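Local structure of ThiJ/PfpI family protein (Francisella tularensis subsp. novicida, 4P5P) at residues I150-T156 and K198-I203; I90-I96 and K117-I121; T8-D12 and E51-D55. The protein probably acts as a glyoxalase III, as in the Hsp31-like branch of the DJ-1/PfpI family, and is linked to virulence. Where two conformers were deposited one is given. Numbering follows the deposited sequence.

Contact 1: residues I150-T156 and K198-I203; sequences IRDKEVT and KSDSKI
Lys198, Glu154 and Asp200 lose most surface here, 98, 77 and 69 Å². The two segments run in opposite senses, with CA atoms 5.9 Å apart for Glu154 and Asp200 and 5.5 Å for Val155 and Lys198. A type II turn from Ile150 to Lys153 leads into Glu154 and Val155, which are extended. Asp200, chi1 t, reaches across so that its OD2 accepts from Glu154 N at 2.8 Å; its OD1 takes the hydroxyl of Ser201 OG at 2.9 Å. Lys198 coils through three m torsions, laying CG 4.0 Å from Thr156 CG2 and bringing NZ to 2.9 Å from Glu154 OE2, a salt bridge at the surface. Lys153 CD packs 3.6 Å from CD1 of the buried Ile203. Water 1 lies 2.8 Å from both Glu154 O and Ile203 O. Strand 154-155 thus meets 198-203 through side chains and water, its backbone pairing instead with strand 186-187. Asp200 to Ile203 form a type I' turn, closed by Asp200 N to Ile203 O (3.0 Å) and Ile203 N to Asp200 O (2.9 Å): the two-residue beta hairpin that joins edge strand 197-200 to strand 203-206 in this flavodoxin-like sheet.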
ATOM      1  N   ILE A 150      11.971  -4.148   8.969  1.00 13.63           N
ATOM      2  CA  ILE A 150      11.444  -5.405   8.448  1.00 14.74           C
ATOM      3  C   ILE A 150      12.486  -6.519   8.421  1.00 15.04           C
ATOM      4  O   ILE A 150      12.157  -7.636   8.016  1.00 16.47           O
ATOM      5  CB  ILE A 150      10.844  -5.271   7.017  1.00 14.85           C
ATOM      6  CG1 ILE A 150      11.921  -4.959   5.973  1.00 14.81           C
ATOM      7  CG2 ILE A 150       9.735  -4.227   7.005  1.00 15.70           C
ATOM      8  CD1 ILE A 150      11.385  -4.936   4.557  1.00 16.27           C
ATOM      9  N   ARG A 151      13.718  -6.255   8.852  1.00 15.35           N
ATOM     10  CA  ARG A 151      14.709  -7.341   8.905  1.00 15.17           C
ATOM     11  C   ARG A 151      14.205  -8.456   9.822  1.00 16.49           C
ATOM     12  O   ARG A 151      13.646  -8.202  10.880  1.00 17.70           O
ATOM     13  CB  ARG A 151      16.085  -6.840   9.363  1.00 15.01           C
ATOM     14  CG  ARG A 151      16.215  -6.507  10.834  1.00 16.21           C
ATOM     15  CD  ARG A 151      17.456  -5.631  11.036  1.00 15.72           C
ATOM     16  NE  ARG A 151      17.823  -5.413  12.432  1.00 16.47           N
ATOM     17  CZ  ARG A 151      17.153  -4.646  13.284  1.00 15.06           C
ATOM     18  NH1 ARG A 151      16.045  -4.021  12.898  1.00 15.23           N
ATOM     19  NH2 ARG A 151      17.600  -4.498  14.528  1.00 15.59           N
ATOM     20  N   ASP A 152      14.388  -9.688   9.360  1.00 18.52           N
ATOM     21  CA  ASP A 152      14.011 -10.903  10.087  1.00 20.08           C
ATOM     22  C   ASP A 152      12.495 -11.101  10.186  1.00 20.54           C
ATOM     23  O   ASP A 152      12.036 -12.015  10.874  1.00 22.54           O
ATOM     24  CB  ASP A 152      14.632 -10.910  11.497  1.00 22.03           C
ATOM     25  CG  ASP A 152      16.144 -10.766  11.464  1.00 25.72           C
ATOM     26  OD1 ASP A 152      16.755 -11.315  10.528  1.00 26.00           O
ATOM     27  OD2 ASP A 152      16.718 -10.111  12.367  1.00 28.76           O
ATOM     28  N   LYS A 153      11.712 -10.280   9.491  1.00 18.02           N
ATOM     29  CA  LYS A 153      10.260 -10.418   9.530  0.57 18.02           C
ATOM     30  C   LYS A 153       9.744 -11.085   8.263  1.00 17.32           C
ATOM     31  O   LYS A 153      10.297 -10.905   7.181  1.00 17.07           O
ATOM     32  CB  LYS A 153       9.603  -9.056   9.746  0.57 19.28           C
ATOM     33  CG  LYS A 153       9.909  -8.510  11.141  0.57 21.49           C
ATOM     34  CD  LYS A 153       9.085  -7.304  11.505  0.57 22.97           C
ATOM     35  CE  LYS A 153       9.342  -6.882  12.953  0.57 24.02           C
ATOM     36  NZ  LYS A 153      10.780  -6.575  13.219  0.57 24.45           N
ATOM     37  N   GLU A 154       8.688 -11.879   8.427  1.00 17.40           N
ATOM     38  CA  GLU A 154       8.045 -12.543   7.307  1.00 18.03           C
ATOM     39  C   GLU A 154       7.148 -11.566   6.564  1.00 17.12           C
ATOM     40  O   GLU A 154       6.236 -10.983   7.149  1.00 17.93           O
ATOM     41  CB  GLU A 154       7.246 -13.748   7.790  1.00 19.97           C
ATOM     42  CG  GLU A 154       8.122 -14.714   8.559  1.00 23.88           C
ATOM     43  CD  GLU A 154       7.440 -16.013   8.889  1.00 29.56           C
ATOM     44  OE1 GLU A 154       8.054 -16.833   9.608  1.00 32.52           O
ATOM     45  OE2 GLU A 154       6.295 -16.217   8.434  1.00 32.55           O
ATOM     46  N   VAL A 155       7.451 -11.378   5.288  1.00 15.31           N
ATOM     47  CA  VAL A 155       6.701 -10.480   4.424  1.00 13.38           C
ATOM     48  C   VAL A 155       6.423 -11.127   3.072  1.00 13.98           C
ATOM     49  O   VAL A 155       7.045 -12.133   2.691  1.00 14.70           O
ATOM     50  CB  VAL A 155       7.457  -9.135   4.175  1.00 13.56           C
ATOM     51  CG1 VAL A 155       7.830  -8.458   5.479  1.00 12.76           C
ATOM     52  CG2 VAL A 155       8.702  -9.351   3.302  1.00 14.53           C
ATOM     53  N   THR A 156       5.470 -10.545   2.356  1.00 13.39           N
ATOM     54  CA  THR A 156       5.288 -10.807   0.944  1.00 13.56           C
ATOM     55  C   THR A 156       5.092  -9.478   0.226  1.00 14.40           C
ATOM     56  O   THR A 156       5.324  -8.409   0.816  1.00 13.57           O
ATOM     57  CB  THR A 156       4.094 -11.768   0.692  1.00 14.26           C
ATOM     58  OG1 THR A 156       4.065 -12.163  -0.683  1.00 15.48           O
ATOM     59  CG2 THR A 156       2.767 -11.121   1.074  1.00 14.11           C
ATOM     60  N   LYS A 198       0.774 -12.085   4.730  1.00 14.30           N
ATOM     61  CA  LYS A 198       1.689 -12.340   5.826  1.00 15.26           C
ATOM     62  C   LYS A 198       1.489 -11.331   6.947  1.00 15.55           C
ATOM     63  O   LYS A 198       1.178 -10.171   6.684  1.00 14.91           O
ATOM     64  CB  LYS A 198       3.134 -12.280   5.330  1.00 16.25           C
ATOM     65  CG  LYS A 198       3.474 -13.357   4.289  1.00 16.99           C
ATOM     66  CD  LYS A 198       3.327 -14.788   4.821  1.00 19.35           C
ATOM     67  CE  LYS A 198       4.187 -15.048   6.027  1.00 20.14           C
ATOM     68  NZ  LYS A 198       4.184 -16.477   6.446  1.00 22.96           N
ATOM     69  N   SER A 199       1.663 -11.787   8.182  1.00 16.65           N
ATOM     70  CA  SER A 199       1.520 -10.935   9.350  0.59 16.66           C
ATOM     71  C   SER A 199       2.634 -11.248  10.350  1.00 17.43           C
ATOM     72  O   SER A 199       2.754 -12.382  10.830  1.00 20.71           O
ATOM     73  CB  SER A 199       0.142 -11.126   9.981  0.59 17.18           C
ATOM     74  OG  SER A 199      -0.122 -10.124  10.944  0.59 17.75           O
ATOM     75  N   ASP A 200       3.442 -10.242  10.655  1.00 16.99           N
ATOM     76  CA  ASP A 200       4.573 -10.395  11.557  1.00 16.68           C
ATOM     77  C   ASP A 200       4.725  -9.106  12.346  1.00 17.33           C
ATOM     78  O   ASP A 200       4.996  -8.057  11.769  1.00 17.85           O
ATOM     79  CB  ASP A 200       5.849 -10.704  10.763  1.00 17.69           C
ATOM     80  CG  ASP A 200       6.985 -11.177  11.634  1.00 19.71           C
ATOM     81  OD1 ASP A 200       7.035 -10.797  12.821  1.00 21.85           O
ATOM     82  OD2 ASP A 200       7.841 -11.918  11.135  1.00 20.64           O
ATOM     83  N   SER A 201       4.527  -9.181  13.657  1.00 18.21           N
ATOM     84  CA  SER A 201       4.676  -8.014  14.525  1.00 17.88           C
ATOM     85  C   SER A 201       3.777  -6.844  14.103  1.00 16.36           C
ATOM     86  O   SER A 201       4.183  -5.687  14.186  1.00 17.04           O
ATOM     87  CB  SER A 201       6.140  -7.570  14.542  1.00 19.33           C
ATOM     88  OG  SER A 201       6.986  -8.665  14.854  1.00 23.45           O
ATOM     89  N   LYS A 202       2.564  -7.174  13.660  1.00 15.66           N
ATOM     90  CA  LYS A 202       1.554  -6.219  13.193  1.00 16.03           C
ATOM     91  C   LYS A 202       1.989  -5.479  11.930  1.00 14.61           C
ATOM     92  O   LYS A 202       1.396  -4.468  11.562  1.00 15.67           O
ATOM     93  CB  LYS A 202       1.189  -5.230  14.300  1.00 18.92           C
ATOM     94  CG  LYS A 202       0.388  -5.854  15.442  1.00 21.48           C
ATOM     95  CD  LYS A 202      -0.079  -4.759  16.369  1.00 25.43           C
ATOM     96  CE  LYS A 202      -1.013  -5.238  17.436  1.00 29.37           C
ATOM     97  NZ  LYS A 202      -1.436  -4.080  18.279  1.00 31.20           N
ATOM     98  N   ILE A 203       2.993  -6.019  11.243  1.00 13.08           N
ATOM     99  CA  ILE A 203       3.301  -5.624   9.880  1.00 14.16           C
ATOM    100  C   ILE A 203       2.621  -6.641   8.973  1.00 13.86           C
ATOM    101  O   ILE A 203       2.993  -7.814   8.962  1.00 14.09           O
ATOM    102  CB  ILE A 203       4.812  -5.589   9.608  1.00 15.00           C
ATOM    103  CG1 ILE A 203       5.477  -4.550  10.514  1.00 15.24           C
ATOM    104  CG2 ILE A 203       5.075  -5.282   8.129  1.00 16.78           C
ATOM    105  CD1 ILE A 203       7.000  -4.597  10.506  1.00 16.67           C
TER
HETATM  106  O   HOH W   1       4.344  -8.967   6.766  1.00 15.05           O

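Contact 2: residues I90-I96 and K117-I121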
ATOM      1  N   ILE A  90       0.255  11.911  12.217  1.00 17.03           N
ATOM      2  CA  ILE A  90       0.196  10.465  12.369  1.00 16.93           C
ATOM      3  C   ILE A  90      -0.281  10.017  13.760  1.00 18.04           C
ATOM      4  O   ILE A  90      -0.824   8.921  13.904  1.00 19.20           O
ATOM      5  CB  ILE A  90       1.575   9.853  12.061  1.00 16.06           C
ATOM      6  CG1 ILE A  90       1.483   8.349  11.847  1.00 16.08           C
ATOM      7  CG2 ILE A  90       2.589  10.221  13.152  1.00 17.12           C
ATOM      8  CD1 ILE A  90       0.583   7.917  10.698  1.00 15.76           C
ATOM      9  N   LYS A  91      -0.124  10.882  14.764  1.00 19.16           N
ATOM     10  CA  LYS A  91      -0.518  10.564  16.135  1.00 21.50           C
ATOM     11  C   LYS A  91      -2.002  10.221  16.248  1.00 21.11           C
ATOM     12  O   LYS A  91      -2.419   9.504  17.160  1.00 21.69           O
ATOM     13  CB  LYS A  91      -0.196  11.744  17.062  1.00 26.26           C
ATOM     14  CG  LYS A  91       1.265  12.171  17.057  1.00 32.07           C
ATOM     15  CD  LYS A  91       2.163  11.090  17.612  1.00 35.55           C
ATOM     16  CE  LYS A  91       3.593  11.582  17.799  1.00 37.45           C
ATOM     17  NZ  LYS A  91       4.467  10.502  18.355  1.00 38.67           N
ATOM     18  N   GLU A  92      -2.780  10.731  15.297  1.00 22.55           N
ATOM     19  CA  GLU A  92      -4.230  10.556  15.288  0.77 23.16           C
ATOM     20  C   GLU A  92      -4.662   9.150  14.857  1.00 21.16           C
ATOM     21  O   GLU A  92      -5.829   8.769  15.030  1.00 22.22           O
ATOM     22  CB  GLU A  92      -4.868  11.584  14.350  0.77 25.85           C
ATOM     23  CG  GLU A  92      -4.718  13.038  14.782  0.77 28.80           C
ATOM     24  CD  GLU A  92      -5.890  13.531  15.619  0.77 31.56           C
ATOM     25  OE1 GLU A  92      -5.646  14.270  16.596  1.00 32.46           O
ATOM     26  OE2 GLU A  92      -7.054  13.180  15.299  1.00 32.08           O
ATOM     27  N   TYR A  93      -3.729   8.382  14.300  1.00 18.60           N
ATOM     28  CA  TYR A  93      -4.071   7.116  13.639  1.00 16.67           C
ATOM     29  C   TYR A  93      -3.563   5.886  14.379  1.00 17.14           C
ATOM     30  O   TYR A  93      -2.549   5.930  15.070  1.00 18.07           O
ATOM     31  CB  TYR A  93      -3.530   7.133  12.194  1.00 15.36           C
ATOM     32  CG  TYR A  93      -4.168   8.236  11.393  1.00 15.64           C
ATOM     33  CD1 TYR A  93      -5.411   8.062  10.815  1.00 14.73           C
ATOM     34  CD2 TYR A  93      -3.556   9.480  11.274  1.00 16.44           C
ATOM     35  CE1 TYR A  93      -6.017   9.080  10.119  1.00 15.45           C
ATOM     36  CE2 TYR A  93      -4.156  10.500  10.580  1.00 16.87           C
ATOM     37  CZ  TYR A  93      -5.383  10.303  10.010  1.00 16.83           C
ATOM     38  OH  TYR A  93      -5.987  11.325   9.321  1.00 18.93           O
ATOM     39  N   ASP A  94      -4.315   4.799  14.231  1.00 16.48           N
ATOM     40  CA  ASP A  94      -4.029   3.507  14.848  1.00 17.14           C
ATOM     41  C   ASP A  94      -3.386   2.547  13.864  1.00 15.81           C
ATOM     42  O   ASP A  94      -2.866   1.492  14.238  1.00 15.74           O
ATOM     43  CB  ASP A  94      -5.328   2.908  15.375  1.00 17.83           C
ATOM     44  CG  ASP A  94      -6.045   3.844  16.308  1.00 19.27           C
ATOM     45  OD1 ASP A  94      -5.399   4.286  17.277  1.00 22.26           O
ATOM     46  OD2 ASP A  94      -7.225   4.172  16.060  1.00 18.22           O
ATOM     47  N   ALA A  95      -3.439   2.909  12.589  1.00 14.04           N
ATOM     48  CA  ALA A  95      -2.907   2.060  11.539  1.00 13.97           C
ATOM     49  C   ALA A  95      -2.570   2.905  10.325  1.00 12.25           C
ATOM     50  O   ALA A  95      -3.209   3.931  10.088  1.00 12.57           O
ATOM     51  CB  ALA A  95      -3.908   0.982  11.167  1.00 14.86           C
ATOM     52  N   ILE A  96      -1.587   2.452   9.553  1.00 11.54           N
ATOM     53  CA  ILE A  96      -1.235   3.071   8.288  1.00 11.99           C
ATOM     54  C   ILE A  96      -1.170   1.947   7.252  1.00 10.98           C
ATOM     55  O   ILE A  96      -0.514   0.911   7.478  1.00 12.44           O
ATOM     56  CB  ILE A  96       0.093   3.887   8.390  1.00 12.01           C
ATOM     57  CG1 ILE A  96       0.329   4.703   7.109  1.00 11.64           C
ATOM     58  CG2 ILE A  96       1.291   3.011   8.727  1.00 12.76           C
ATOM     59  CD1 ILE A  96       1.423   5.763   7.239  1.00 12.69           C
ATOM     60  N   LYS A 117       6.548   8.239   9.575  1.00 12.30           N
ATOM     61  CA  LYS A 117       5.209   7.923  10.056  1.00 12.18           C
ATOM     62  C   LYS A 117       5.044   6.434  10.321  1.00 11.75           C
ATOM     63  O   LYS A 117       4.345   6.050  11.266  1.00 11.93           O
ATOM     64  CB  LYS A 117       4.154   8.436   9.068  1.00 13.79           C
ATOM     65  CG  LYS A 117       4.105   9.970   9.084  1.00 15.47           C
ATOM     66  CD  LYS A 117       3.188  10.581   8.033  1.00 16.23           C
ATOM     67  CE  LYS A 117       2.937  12.076   8.294  1.00 16.51           C
ATOM     68  NZ  LYS A 117       4.183  12.887   8.447  1.00 18.27           N
ATOM     69  N   VAL A 118       5.683   5.600   9.509  1.00 12.03           N
ATOM     70  CA  VAL A 118       5.665   4.152   9.784  1.00 12.19           C
ATOM     71  C   VAL A 118       6.364   3.896  11.120  1.00 13.70           C
ATOM     72  O   VAL A 118       5.857   3.120  11.930  1.00 13.57           O
ATOM     73  CB  VAL A 118       6.322   3.337   8.651  1.00 12.10           C
ATOM     74  CG1 VAL A 118       6.492   1.863   9.056  1.00 13.34           C
ATOM     75  CG2 VAL A 118       5.472   3.407   7.385  1.00 13.25           C
ATOM     76  N   LEU A 119       7.502   4.562  11.369  1.00 14.84           N
ATOM     77  CA  LEU A 119       8.174   4.443  12.670  1.00 15.55           C
ATOM     78  C   LEU A 119       7.265   4.816  13.827  1.00 16.65           C
ATOM     79  O   LEU A 119       7.279   4.166  14.869  1.00 17.31           O
ATOM     80  CB  LEU A 119       9.425   5.331  12.739  1.00 15.75           C
ATOM     81  CG  LEU A 119      10.644   4.816  12.013  1.00 17.50           C
ATOM     82  CD1 LEU A 119      11.696   5.903  12.025  1.00 17.32           C
ATOM     83  CD2 LEU A 119      11.181   3.530  12.666  1.00 18.73           C
ATOM     84  N   ASP A 120       6.485   5.874  13.660  1.00 15.77           N
ATOM     85  CA  ASP A 120       5.613   6.308  14.734  1.00 15.97           C
ATOM     86  C   ASP A 120       4.559   5.241  15.049  1.00 15.86           C
ATOM     87  O   ASP A 120       4.336   4.895  16.208  1.00 17.22           O
ATOM     88  CB  ASP A 120       4.951   7.640  14.371  1.00 17.12           C
ATOM     89  CG  ASP A 120       4.194   8.246  15.531  1.00 20.94           C
ATOM     90  OD1 ASP A 120       3.078   7.760  15.813  1.00 22.48           O
ATOM     91  OD2 ASP A 120       4.716   9.205  16.153  1.00 22.66           O
ATOM     92  N   ILE A 121       3.922   4.708  14.014  1.00 15.28           N
ATOM     93  CA  ILE A 121       2.931   3.655  14.201  1.00 15.75           C
ATOM     94  C   ILE A 121       3.567   2.388  14.800  1.00 17.00           C
ATOM     95  O   ILE A 121       3.026   1.772  15.733  1.00 17.28           O
ATOM     96  CB  ILE A 121       2.246   3.318  12.865  1.00 14.74           C
ATOM     97  CG1 ILE A 121       1.494   4.539  12.314  1.00 14.73           C
ATOM     98  CG2 ILE A 121       1.295   2.140  13.039  1.00 15.31           C
ATOM     99  CD1 ILE A 121       0.344   5.020  13.181  1.00 17.19           C
TER
HETATM  100  O   HOH W   2       2.341   7.931  18.629  1.00 41.41           O
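Ile90 opens a short 3-10 turn, closed by Tyr93 N to Ile90 O at 3.0 Å, and gives up 83 Å² to the helix. Its CG1 lies 3.8 Å from Ile121 CD1 and 3.9 Å from Lys117 CB, while CG2 approaches Asp120 CG at 3.5 Å, so the isoleucine spans residues one helical turn apart. The amine of Lys117 leads away from this contact to Asn113. Lys91 starts out from a CB directed away from the helix, but its m, m, t, t side chain folds back and NZ forms a salt bridge with Asp120 OD2 at 2.6 Å. Water 2 joins the pair, donating to Asp120 OD1 at 2.9 Å and accepting a weak bond from Lys91 NZ at 3.3 Å. Tyr93 is extended; its carbonyl O sits 3.6 Å from Ile121 CD1 and is bonded to Lys124, whereas the phenol bonds Asp43 at its other end. After a kink at Asp94 the segment enters strand 95-98, the first strand of a beta-alpha-beta unit in which helix 112-123 packs on the sheet before the chain returns as the neighbouring parallel strand 127-130, the repeating architecture of flavodoxin-like folds. Asp94 ties this entry to strand 2-8 through Asn3. Ala95 directs its methyl away from the helix; its N, 4.4 Å from Ile121 CD1, is buried without a partner in the model. Ile96 points the other way, setting CG2 3.9 Å from Ile121 CG1 and 4.4 Å from Val118 CG2, and CD1 4.2 Å from Lys117 CB, against a core that Ile128 of strand 127-130 continues.

Contact 3: residues T8-D12 and E51-D55; sequences TTSHD and EIPID
At the C-terminal ends of the parallel strands, where flavodoxin-like enzymes of this family carry their active sites, the loop leaving strand 2-8 meets the loop that follows the adjacent strand 40-46. Neither segment is regular beyond Thr8, and they pack without a direct hydrogen bond between them, burying 240 Å² in all. The CA atoms of Ser10 and Ile52 are 5.7 Å apart, those of Asp12 and Pro53 5.5 Å. Thr8 (chi1 p) turns its hydroxyl so that OG1 donates to Thr9 O at 3.0 Å and lies 3.4 Å from Ile52 CG2. Thr9, chi1 t, makes an ST turn: its OG1 accepts from His11 N at 3.1 Å. The same hydroxyl bonds Asp107 of helix 104-107, as does Ser10 N, and the His11 ring stacks with Trp106, so the bend is fastened to the helix after strand 95-98. Cys132, found as a sulfinic acid, follows strand 127-130 at this same end, consistent with the nucleophile-elbow position of DJ-1/PfpI relatives. Residues 52 and 53 are extended (phi/psi -87/116 and -74/138), and Pro53, with a C-gamma endo ring, is the main wedge, 83 Å² covered. Pro53 CD lies 3.7 Å from Thr9 O, its CG 3.6 Å from Ser10 C and 3.8 Å from His11 O, and its CB 3.5 Å from Asp12 CB. Water 3 spans the gap beside the ring, accepting from Ser10 OG and donating to Glu51 O, each at 2.7 Å; Ser10 OG is also bonded to Met48 N.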
ATOM      1  N   THR A   8      -1.795   6.398  -0.874  1.00  9.60           N
ATOM      2  CA  THR A   8      -1.623   6.048  -2.277  1.00  8.90           C
ATOM      3  C   THR A   8      -0.430   6.740  -2.891  1.00  8.78           C
ATOM      4  O   THR A   8       0.032   7.779  -2.399  1.00 10.07           O
ATOM      5  CB  THR A   8      -2.821   6.435  -3.151  1.00  9.74           C
ATOM      6  OG1 THR A   8      -2.779   7.846  -3.409  1.00 10.57           O
ATOM      7  CG2 THR A   8      -4.140   6.058  -2.493  1.00  9.55           C
ATOM      8  N   THR A   9       0.052   6.153  -3.977  1.00  8.32           N
ATOM      9  CA  THR A   9       1.011   6.800  -4.847  1.00  8.87           C
ATOM     10  C   THR A   9       0.440   8.073  -5.485  1.00  9.87           C
ATOM     11  O   THR A   9      -0.777   8.233  -5.580  1.00 10.13           O
ATOM     12  CB  THR A   9       1.460   5.822  -5.966  1.00  9.81           C
ATOM     13  OG1 THR A   9       2.536   6.387  -6.714  1.00  9.74           O
ATOM     14  CG2 THR A   9       0.308   5.513  -6.902  1.00 10.40           C
ATOM     15  N   SER A  10       1.356   8.947  -5.926  1.00 10.29           N
ATOM     16  CA  SER A  10       1.040  10.121  -6.746  1.00 11.60           C
ATOM     17  C   SER A  10       1.722  10.048  -8.117  1.00 12.56           C
ATOM     18  O   SER A  10       1.594  10.965  -8.943  1.00 12.49           O
ATOM     19  CB  SER A  10       1.467  11.402  -6.017  1.00 10.94           C
ATOM     20  OG  SER A  10       0.621  11.648  -4.905  1.00 12.25           O
ATOM     21  N   HIS A  11       2.469   8.967  -8.344  1.00 12.45           N
ATOM     22  CA  HIS A  11       3.287   8.824  -9.547  1.00 11.23           C
ATOM     23  C   HIS A  11       2.528   8.202 -10.710  1.00 13.15           C
ATOM     24  O   HIS A  11       2.034   7.082 -10.596  1.00 13.42           O
ATOM     25  CB  HIS A  11       4.514   7.983  -9.251  1.00 12.44           C
ATOM     26  CG  HIS A  11       5.554   8.058 -10.321  1.00 13.10           C
ATOM     27  ND1 HIS A  11       6.518   9.041 -10.356  1.00 14.61           N
ATOM     28  CD2 HIS A  11       5.765   7.282 -11.410  1.00 13.09           C
ATOM     29  CE1 HIS A  11       7.285   8.857 -11.416  1.00 15.67           C
ATOM     30  NE2 HIS A  11       6.842   7.805 -12.080  1.00 13.93           N
ATOM     31  N   ASP A  12       2.447   8.915 -11.833  1.00 13.49           N
ATOM     32  CA  ASP A  12       1.519   8.524 -12.897  1.00 13.48           C
ATOM     33  C   ASP A  12       2.146   8.048 -14.201  1.00 14.45           C
ATOM     34  O   ASP A  12       1.416   7.777 -15.146  1.00 14.19           O
ATOM     35  CB  ASP A  12       0.555   9.683 -13.221  1.00 14.57           C
ATOM     36  CG  ASP A  12       1.250  10.905 -13.821  1.00 18.25           C
ATOM     37  OD1 ASP A  12       2.479  11.024 -13.736  1.00 21.18           O
ATOM     38  OD2 ASP A  12       0.547  11.790 -14.350  1.00 21.77           O
ATOM     39  N   GLU A  51      -4.462  15.273  -7.436  1.00 13.98           N
ATOM     40  CA  GLU A  51      -5.163  14.205  -8.134  1.00 14.46           C
ATOM     41  C   GLU A  51      -4.423  12.895  -7.962  1.00 13.50           C
ATOM     42  O   GLU A  51      -3.216  12.821  -8.210  1.00 14.00           O
ATOM     43  CB  GLU A  51      -5.312  14.530  -9.612  1.00 16.82           C
ATOM     44  CG  GLU A  51      -6.093  13.492 -10.378  1.00 18.96           C
ATOM     45  CD  GLU A  51      -6.439  13.936 -11.781  1.00 23.68           C
ATOM     46  OE1 GLU A  51      -6.559  13.057 -12.651  1.00 26.16           O
ATOM     47  OE2 GLU A  51      -6.591  15.153 -12.009  1.00 25.52           O
ATOM     48  N   ILE A  52      -5.157  11.869  -7.543  1.00 12.16           N
ATOM     49  CA  ILE A  52      -4.580  10.549  -7.356  1.00 11.40           C
ATOM     50  C   ILE A  52      -4.646   9.813  -8.694  1.00 10.57           C
ATOM     51  O   ILE A  52      -5.732   9.546  -9.198  1.00 12.01           O
ATOM     52  CB  ILE A  52      -5.313   9.747  -6.255  1.00 11.65           C
ATOM     53  CG1 ILE A  52      -5.163  10.454  -4.902  1.00 12.01           C
ATOM     54  CG2 ILE A  52      -4.751   8.323  -6.181  1.00 12.35           C
ATOM     55  CD1 ILE A  52      -5.871   9.785  -3.730  1.00 11.23           C
ATOM     56  N   PRO A  53      -3.481   9.476  -9.271  1.00 10.75           N
ATOM     57  CA  PRO A  53      -3.507   8.795 -10.567  1.00 11.66           C
ATOM     58  C   PRO A  53      -3.943   7.339 -10.436  1.00 10.09           C
ATOM     59  O   PRO A  53      -3.522   6.647  -9.497  1.00 11.42           O
ATOM     60  CB  PRO A  53      -2.058   8.898 -11.044  1.00 12.69           C
ATOM     61  CG  PRO A  53      -1.259   8.910  -9.802  1.00 11.85           C
ATOM     62  CD  PRO A  53      -2.103   9.652  -8.777  1.00 10.61           C
ATOM     63  N   ILE A  54      -4.786   6.892 -11.364  1.00 11.90           N
ATOM     64  CA  ILE A  54      -5.258   5.510 -11.375  1.00 13.26           C
ATOM     65  C   ILE A  54      -4.646   4.766 -12.563  1.00 13.70           C
ATOM     66  O   ILE A  54      -4.715   5.221 -13.702  1.00 13.47           O
ATOM     67  CB  ILE A  54      -6.791   5.453 -11.440  1.00 14.28           C
ATOM     68  CG1 ILE A  54      -7.374   6.111 -10.191  1.00 15.45           C
ATOM     69  CG2 ILE A  54      -7.284   3.998 -11.576  1.00 13.91           C
ATOM     70  CD1 ILE A  54      -8.853   6.342 -10.275  1.00 16.39           C
ATOM     71  N   ASP A  55      -4.023   3.624 -12.301  1.00 12.77           N
ATOM     72  CA  ASP A  55      -3.484   2.836 -13.409  1.00 13.41           C
ATOM     73  C   ASP A  55      -4.657   2.349 -14.256  1.00 13.33           C
ATOM     74  O   ASP A  55      -5.551   1.708 -13.738  1.00 12.69           O
ATOM     75  CB  ASP A  55      -2.651   1.666 -12.902  1.00 14.97           C
ATOM     76  CG  ASP A  55      -1.908   0.958 -14.028  1.00 16.33           C
ATOM     77  OD1 ASP A  55      -2.527   0.685 -15.079  1.00 16.95           O
ATOM     78  OD2 ASP A  55      -0.702   0.686 -13.862  1.00 17.40           O
TER
HETATM   79  O   HOH W   3      -1.351  12.991  -6.234  1.00 20.77           O

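Overall arrangement
Along the chain the contacts follow one another without interleaving: contact 3 closes first, then contact 2, then contact 1. Contacts 1 and 2 reach the same mixed sheet and have centres about 17 Å apart, with nearest atoms about 7 Å apart. Both lie where parallel strands begin, contact 2 at strand 95-98 and contact 1 at strand 203-206. Contact 3 lies where strands 2-8 and 40-46 finish; its centre is about 22 Å from that of contact 2 and 26 Å from that of contact 1, which lies on the opposite side of the chain's centre. Contacts 1 and 2 thus mark the strands' N-terminal ends, and contact 3 the C-terminal ends, where Cys132 follows strand 127-130.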